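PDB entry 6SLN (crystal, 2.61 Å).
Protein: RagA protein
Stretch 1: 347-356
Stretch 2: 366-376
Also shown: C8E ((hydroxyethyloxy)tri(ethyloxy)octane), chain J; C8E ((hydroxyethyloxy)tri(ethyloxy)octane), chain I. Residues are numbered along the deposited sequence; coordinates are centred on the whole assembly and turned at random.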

ATOM      1  N   LYS A 347      -6.097  18.158  14.004  1.00 41.88           N
ATOM      2  CA  LYS A 347      -7.156  18.890  13.326  1.00 52.33           C
ATOM      3  C   LYS A 347      -8.330  17.946  13.095  1.00 48.37           C
ATOM      4  O   LYS A 347      -8.135  16.773  12.759  1.00 47.14           O
ATOM      5  N   ARG A 348      -9.545  18.447  13.282  1.00 45.27           N
ATOM      6  CA  ARG A 348     -10.723  17.664  12.941  1.00 54.12           C
ATOM      7  C   ARG A 348     -11.788  18.564  12.332  1.00 57.61           C
ATOM      8  O   ARG A 348     -11.905  19.740  12.690  1.00 64.35           O
ATOM      9  N   TYR A 349     -12.527  18.004  11.375  1.00 48.73           N
ATOM     10  CA  TYR A 349     -13.748  18.580  10.820  1.00 45.01           C
ATOM     11  C   TYR A 349     -14.881  17.609  11.135  1.00 49.80           C
ATOM     12  O   TYR A 349     -14.916  16.498  10.594  1.00 43.05           O
ATOM     13  N   SER A 350     -15.806  18.023  12.000  1.00 54.63           N
ATOM     14  CA  SER A 350     -16.822  17.133  12.540  1.00 57.13           C
ATOM     15  C   SER A 350     -18.160  17.325  11.848  1.00 56.67           C
ATOM     16  O   SER A 350     -18.543  18.436  11.481  1.00 58.95           O
ATOM     17  N   GLY A 351     -18.886  16.230  11.716  1.00 55.98           N
ATOM     18  CA  GLY A 351     -20.305  16.308  11.452  1.00 53.92           C
ATOM     19  C   GLY A 351     -21.045  15.331  12.342  1.00 53.27           C
ATOM     20  O   GLY A 351     -20.566  14.216  12.592  1.00 49.98           O
ATOM     21  N   ARG A 352     -22.206  15.734  12.845  1.00 46.25           N
ATOM     22  CA  ARG A 352     -23.044  14.818  13.595  1.00 39.67           C
ATOM     23  C   ARG A 352     -24.501  15.087  13.269  1.00 46.59           C
ATOM     24  O   ARG A 352     -24.938  16.242  13.263  1.00 46.90           O
ATOM     25  N   LEU A 353     -25.250  14.022  13.014  1.00 51.62           N
ATOM     26  CA  LEU A 353     -26.703  14.090  12.917  1.00 53.58           C
ATOM     27  C   LEU A 353     -27.273  13.077  13.900  1.00 51.17           C
ATOM     28  O   LEU A 353     -27.068  11.869  13.740  1.00 46.83           O
ATOM     29  N   ASN A 354     -27.952  13.572  14.929  1.00 50.22           N
ATOM     30  CA  ASN A 354     -28.661  12.741  15.889  1.00 52.52           C
ATOM     31  C   ASN A 354     -30.150  12.827  15.596  1.00 58.58           C
ATOM     32  O   ASN A 354     -30.688  13.916  15.387  1.00 61.10           O
ATOM     33  N   PHE A 355     -30.816  11.677  15.600  1.00 58.62           N
ATOM     34  CA  PHE A 355     -32.195  11.582  15.146  1.00 53.93           C
ATOM     35  C   PHE A 355     -32.938  10.581  16.015  1.00 53.11           C
ATOM     36  O   PHE A 355     -32.353   9.609  16.500  1.00 52.45           O
ATOM     37  N   GLU A 356     -34.227  10.836  16.228  1.00 56.74           N
ATOM     38  CA  GLU A 356     -35.070   9.991  17.068  1.00 61.18           C
ATOM     39  C   GLU A 356     -36.522  10.290  16.726  1.00 62.79           C
ATOM     40  O   GLU A 356     -36.889  11.453  16.549  1.00 64.51           O
ATOM     41  N   GLY A 366     -34.243   5.549  15.828  1.00 51.71           N
ATOM     42  CA  GLY A 366     -33.283   6.640  15.912  1.00 49.81           C
ATOM     43  C   GLY A 366     -31.921   6.255  15.370  1.00 48.72           C
ATOM     44  O   GLY A 366     -31.600   5.078  15.191  1.00 44.98           O
ATOM     45  N   ALA A 367     -31.121   7.280  15.087  1.00 48.64           N
ATOM     46  CA  ALA A 367     -29.736   7.092  14.667  1.00 53.82           C
ATOM     47  C   ALA A 367     -28.864   8.186  15.281  1.00 58.65           C
ATOM     48  O   ALA A 367     -29.304   9.327  15.473  1.00 53.93           O
ATOM     49  N   ASN A 368     -27.621   7.827  15.603  1.00 59.86           N
ATOM     50  CA  ASN A 368     -26.730   8.789  16.240  1.00 63.52           C
ATOM     51  C   ASN A 368     -25.471   8.939  15.403  1.00 61.93           C
ATOM     52  O   ASN A 368     -24.361   8.659  15.869  1.00 66.10           O
ATOM     53  N   LEU A 369     -25.637   9.410  14.173  1.00 53.02           N
ATOM     54  CA  LEU A 369     -24.556   9.395  13.194  1.00 48.34           C
ATOM     55  C   LEU A 369     -23.486  10.452  13.461  1.00 46.42           C
ATOM     56  O   LEU A 369     -23.782  11.577  13.869  1.00 51.08           O
ATOM     57  N   SER A 370     -22.232  10.085  13.212  1.00 41.57           N
ATOM     58  CA  SER A 370     -21.111  10.997  13.393  1.00 42.80           C
ATOM     59  C   SER A 370     -20.017  10.670  12.388  1.00 41.21           C
ATOM     60  O   SER A 370     -19.894   9.540  11.915  1.00 39.09           O
ATOM     61  N   GLY A 371     -19.206  11.674  12.078  1.00 45.57           N
ATOM     62  CA  GLY A 371     -18.104  11.466  11.159  1.00 35.27           C
ATOM     63  C   GLY A 371     -17.117  12.604  11.262  1.00 38.70           C
ATOM     64  O   GLY A 371     -17.395  13.652  11.851  1.00 36.44           O
ATOM     65  N   ALA A 372     -15.956  12.392  10.654  1.00 37.60           N
ATOM     66  CA  ALA A 372     -14.882  13.353  10.803  1.00 33.68           C
ATOM     67  C   ALA A 372     -13.832  13.145   9.729  1.00 37.60           C
ATOM     68  O   ALA A 372     -13.588  12.013   9.295  1.00 32.44           O
ATOM     69  N   ILE A 373     -13.230  14.252   9.302  1.00 39.00           N
ATOM     70  CA  ILE A 373     -11.936  14.236   8.639  1.00 40.66           C
ATOM     71  C   ILE A 373     -10.924  14.750   9.655  1.00 43.33           C
ATOM     72  O   ILE A 373     -11.097  15.835  10.219  1.00 54.55           O
ATOM     73  N   ALA A 374      -9.891  13.966   9.921  1.00 33.44           N
ATOM     74  CA  ALA A 374      -8.994  14.241  11.026  1.00 35.54           C
ATOM     75  C   ALA A 374      -7.551  14.175  10.550  1.00 35.24           C
ATOM     76  O   ALA A 374      -7.201  13.333   9.718  1.00 29.05           O
ATOM     77  N   ASN A 375      -6.718  15.077  11.084  1.00 33.49           N
ATOM     78  CA  ASN A 375      -5.289  15.130  10.784  1.00 33.72           C
ATOM     79  C   ASN A 375      -4.528  15.010  12.101  1.00 42.03           C
ATOM     80  O   ASN A 375      -4.626  15.891  12.966  1.00 52.32           O
ATOM     81  N   ARG A 376      -3.801  13.908  12.262  1.00 32.63           N
ATOM     82  CA  ARG A 376      -3.001  13.631  13.448  1.00 32.59           C
ATOM     83  C   ARG A 376      -1.539  13.670  13.054  1.00 38.23           C
ATOM     84  O   ARG A 376      -1.145  13.002  12.091  1.00 36.05           O
TER

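The two strands run antiparallel, joined by backbone hydrogen bonds, and their side chains pack beside one another on the two faces of the sheet. N375 and K347 cover the most surface, with Y349 close behind, and all three share one face. K347 N donates to N375 O (2.9 Å) and N375 N to K347 O (2.8 Å), which sets the two side chains abreast; that of N375 (chi1 m) rests against K347 CB. Y349 (chi1 m) lies along the same row, its CD1 4.3 Å from CB of I373 (m, t); the edge of the Y349 ring also meets C1 of the chain I C8E.

Further along this face, G351 pairs with G371, and the absence of side chains leaves a gap filled by detergent: C8 of the chain J C8E lies 3.6 Å from G371 N. A CB on G371 would clash with that same carbon. L353 (t, p) and L369 (m, t) follow, L369 CD2 reaching C16 of this C8E at 4.0 Å, and then F355 (chi1 t), whose CD2 is 4.5 Å from A367 CB.

The opposite face is more polar. R352 (t, t, m) places one face of its guanidinium over S370, with NH2 3.6 Å from S370 CB, and its NH1 donates to N354 OD1 (2.6 Å). N354 (chi1 m) lies across from N368 (chi1 m), and N354 CG is 3.4 Å from N368 OD1.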

ATOM      1  CB  LYS A 347      -6.678  19.484  11.986  1.00 58.70           C
ATOM      2  CG  LYS A 347      -5.194  19.844  11.930  1.00 70.78           C
ATOM      3  CD  LYS A 347      -4.883  20.772  10.745  1.00 79.71           C
ATOM      4  CE  LYS A 347      -3.386  21.084  10.645  1.00 80.97           C
ATOM      5  NZ  LYS A 347      -2.616  19.933  10.088  1.00 81.75           N
ATOM      6  CB  ARG A 348     -11.280  16.908  14.166  1.00 54.80           C
ATOM      7  CG  ARG A 348     -12.317  17.669  14.987  1.00 49.65           C
ATOM      8  CD  ARG A 348     -13.107  16.727  15.898  1.00 47.50           C
ATOM      9  NE  ARG A 348     -12.622  16.754  17.273  1.00 52.57           N
ATOM     10  CZ  ARG A 348     -12.848  17.740  18.136  1.00 49.48           C
ATOM     11  NH1 ARG A 348     -13.560  18.798  17.787  1.00 49.99           N
ATOM     12  NH2 ARG A 348     -12.355  17.668  19.359  1.00 54.99           N
ATOM     13  CB  TYR A 349     -13.631  18.794   9.313  1.00 42.53           C
ATOM     14  CG  TYR A 349     -12.431  19.608   8.879  1.00 52.25           C
ATOM     15  CD1 TYR A 349     -11.160  19.053   8.872  1.00 54.47           C
ATOM     16  CD2 TYR A 349     -12.569  20.929   8.462  1.00 50.97           C
ATOM     17  CE1 TYR A 349     -10.063  19.789   8.475  1.00 56.69           C
ATOM     18  CE2 TYR A 349     -11.475  21.665   8.061  1.00 50.83           C
ATOM     19  CZ  TYR A 349     -10.224  21.088   8.070  1.00 58.39           C
ATOM     20  OH  TYR A 349      -9.120  21.804   7.675  1.00 71.81           O
ATOM     21  CB  SER A 350     -17.037  17.371  14.036  1.00 67.34           C
ATOM     22  OG  SER A 350     -15.839  17.702  14.699  1.00 78.19           O
ATOM     23  CB  ARG A 352     -22.821  14.952  15.104  1.00 37.38           C
ATOM     24  CG  ARG A 352     -24.063  14.544  15.919  1.00 42.63           C
ATOM     25  CD  ARG A 352     -23.829  14.596  17.414  1.00 46.23           C
ATOM     26  NE  ARG A 352     -22.682  13.783  17.801  1.00 47.40           N
ATOM     27  CZ  ARG A 352     -22.676  12.454  17.793  1.00 46.02           C
ATOM     28  NH1 ARG A 352     -23.772  11.788  17.430  1.00 49.42           N
ATOM     29  NH2 ARG A 352     -21.578  11.792  18.153  1.00 40.28           N
ATOM     30  CB  LEU A 353     -27.193  13.815  11.492  1.00 43.63           C
ATOM     31  CG  LEU A 353     -28.713  13.908  11.388  1.00 41.40           C
ATOM     32  CD1 LEU A 353     -29.190  15.261  11.902  1.00 38.85           C
ATOM     33  CD2 LEU A 353     -29.214  13.665   9.972  1.00 40.40           C
ATOM     34  CB  ASN A 354     -28.386  13.198  17.321  1.00 54.85           C
ATOM     35  CG  ASN A 354     -27.124  12.596  17.907  1.00 52.10           C
ATOM     36  OD1 ASN A 354     -26.324  11.967  17.212  1.00 51.37           O
ATOM     37  ND2 ASN A 354     -26.934  12.804  19.197  1.00 51.65           N
ATOM     38  CB  PHE A 355     -32.216  11.173  13.678  1.00 53.89           C
ATOM     39  CG  PHE A 355     -33.480  10.540  13.235  1.00 64.70           C
ATOM     40  CD1 PHE A 355     -34.647  11.282  13.153  1.00 76.77           C
ATOM     41  CD2 PHE A 355     -33.497   9.207  12.852  1.00 69.14           C
ATOM     42  CE1 PHE A 355     -35.824  10.699  12.722  1.00 82.88           C
ATOM     43  CE2 PHE A 355     -34.666   8.615  12.420  1.00 75.36           C
ATOM     44  CZ  PHE A 355     -35.832   9.360  12.356  1.00 81.32           C
ATOM     45  CB  GLU A 356     -34.812  10.245  18.559  1.00 67.82           C
ATOM     46  CG  GLU A 356     -35.427   9.219  19.500  1.00 83.50           C
ATOM     47  CD  GLU A 356     -34.640   9.055  20.804  1.00 97.39           C
ATOM     48  OE1 GLU A 356     -33.423   9.361  20.820  1.00 99.71           O
ATOM     49  OE2 GLU A 356     -35.243   8.616  21.814  1.00100.71           O
ATOM     50  CB  ALA A 367     -29.590   7.088  13.137  1.00 47.82           C
ATOM     51  CB  ASN A 368     -26.390   8.367  17.676  1.00 62.00           C
ATOM     52  CG  ASN A 368     -27.603   8.411  18.615  1.00 73.11           C
ATOM     53  OD1 ASN A 368     -28.080   9.483  18.990  1.00 77.80           O
ATOM     54  ND2 ASN A 368     -28.103   7.237  18.994  1.00 74.96           N
ATOM     55  CB  LEU A 369     -25.130   9.592  11.800  1.00 36.19           C
ATOM     56  CG  LEU A 369     -26.281   8.631  11.565  1.00 43.70           C
ATOM     57  CD1 LEU A 369     -27.191   9.064  10.398  1.00 41.73           C
ATOM     58  CD2 LEU A 369     -25.702   7.248  11.384  1.00 53.49           C
ATOM     59  CB  SER A 370     -20.552  10.933  14.822  1.00 48.28           C
ATOM     60  OG  SER A 370     -20.005   9.657  15.101  1.00 52.87           O
ATOM     61  CB  ALA A 372     -14.227  13.232  12.185  1.00 38.45           C
ATOM     62  CB  ILE A 373     -11.942  15.079   7.357  1.00 37.54           C
ATOM     63  CG1 ILE A 373     -12.903  14.478   6.325  1.00 40.07           C
ATOM     64  CG2 ILE A 373     -10.542  15.157   6.770  1.00 29.25           C
ATOM     65  CD1 ILE A 373     -12.878  15.216   4.983  1.00 32.61           C
ATOM     66  CB  ALA A 374      -9.238  13.252  12.178  1.00 39.55           C
ATOM     67  CB  ASN A 375      -4.933  16.418  10.047  1.00 41.69           C
ATOM     68  CG  ASN A 375      -5.737  16.600   8.764  1.00 53.64           C
ATOM     69  OD1 ASN A 375      -5.751  15.721   7.901  1.00 54.44           O
ATOM     70  ND2 ASN A 375      -6.408  17.744   8.633  1.00 55.42           N
ATOM     71  CB  ARG A 376      -3.301  12.248  14.039  1.00 34.56           C
ATOM     72  CG  ARG A 376      -4.360  12.192  15.098  1.00 45.12           C
ATOM     73  CD  ARG A 376      -4.434  10.793  15.707  1.00 58.86           C
ATOM     74  NE  ARG A 376      -5.649  10.644  16.511  1.00 70.02           N
ATOM     75  CZ  ARG A 376      -6.864  10.410  16.009  1.00 65.34           C
ATOM     76  NH1 ARG A 376      -7.042  10.278  14.696  1.00 67.82           N
ATOM     77  NH2 ARG A 376      -7.907  10.302  16.819  1.00 53.63           N
TER
HETATM   78  C1  C8E J1104     -25.984  18.940   9.062  1.00 45.52           C
HETATM   79  C2  C8E J1104     -24.811  18.026   8.696  1.00 47.97           C
HETATM   80  C3  C8E J1104     -24.821  16.645   9.388  1.00 42.53           C
HETATM   81  C4  C8E J1104     -23.575  15.819   9.012  1.00 35.70           C
HETATM   82  C5  C8E J1104     -23.446  14.479   9.739  1.00 41.19           C
HETATM   83  C6  C8E J1104     -22.533  13.482   9.015  1.00 46.63           C
HETATM   84  C7  C8E J1104     -22.233  12.258   9.887  1.00 48.55           C
HETATM   85  C8  C8E J1104     -21.288  11.249   9.226  1.00 57.17           C
HETATM   86  O9  C8E J1104     -22.006  10.111   8.776  1.00 66.59           O
HETATM   87  C10 C8E J1104     -21.271   9.251   7.915  1.00 65.10           C
HETATM   88  C11 C8E J1104     -22.014   9.017   6.594  1.00 65.93           C
HETATM   89  O12 C8E J1104     -22.747   7.808   6.529  1.00 64.67           O
HETATM   90  C13 C8E J1104     -24.095   8.008   6.119  1.00 63.84           C
HETATM   91  C14 C8E J1104     -24.962   6.750   6.289  1.00 66.08           C
HETATM   92  O15 C8E J1104     -26.209   7.040   6.896  1.00 65.77           O
HETATM   93  C16 C8E J1104     -26.732   6.011   7.725  1.00 61.29           C
HETATM   94  C17 C8E J1104     -28.250   5.901   7.544  1.00 62.12           C
HETATM   95  O18 C8E J1104     -28.810   4.826   8.282  1.00 61.35           O
HETATM   96  C19 C8E J1104     -29.701   5.205   9.317  1.00 61.96           C
HETATM   97  C20 C8E J1104     -30.958   4.324   9.339  1.00 60.66           C
HETATM   98  O21 C8E J1104     -31.394   4.066  10.668  1.00 59.75           O
HETATM   99  C1  C8E I1103     -16.501  22.708   9.089  1.00 45.72           C
HETATM  100  C2  C8E I1103     -17.317  21.925   8.058  1.00 44.96           C
HETATM  101  C3  C8E I1103     -17.822  20.574   8.578  1.00 41.08           C
HETATM  102  C4  C8E I1103     -17.766  19.474   7.503  1.00 42.67           C
HETATM  103  C5  C8E I1103     -17.531  18.082   8.104  1.00 46.41           C
HETATM  104  C6  C8E I1103     -18.272  16.931   7.412  1.00 44.94           C
HETATM  105  C7  C8E I1103     -17.777  15.564   7.907  1.00 52.80           C
HETATM  106  C8  C8E I1103     -17.820  14.498   6.802  1.00 60.16           C
HETATM  107  O9  C8E I1103     -16.898  13.447   7.046  1.00 64.10           O
HETATM  108  C10 C8E I1103     -17.436  12.139   6.917  1.00 62.56           C
HETATM  109  C11 C8E I1103     -16.324  11.119   6.627  1.00 63.68           C
HETATM  110  O12 C8E I1103     -16.837   9.820   6.357  1.00 68.35           O
HETATM  111  C13 C8E I1103     -15.949   8.952   5.659  1.00 74.82           C
HETATM  112  C14 C8E I1103     -16.182   7.500   6.110  1.00 80.94           C
HETATM  113  O15 C8E I1103     -15.704   6.480   5.246  1.00 82.44           O
HETATM  114  C16 C8E I1103     -16.757   5.680   4.719  1.00 86.35           C
HETATM  115  C17 C8E I1103     -17.823   5.261   5.754  1.00 83.56           C
HETATM  116  O18 C8E I1103     -19.017   4.738   5.164  1.00 74.65           O
HETATM  117  C19 C8E I1103     -19.901   4.097   6.074  1.00 64.39           C
HETATM  118  C20 C8E I1103     -20.907   3.210   5.334  1.00 62.89           C
HETATM  119  O21 C8E I1103     -21.966   2.734   6.150  1.00 58.91           O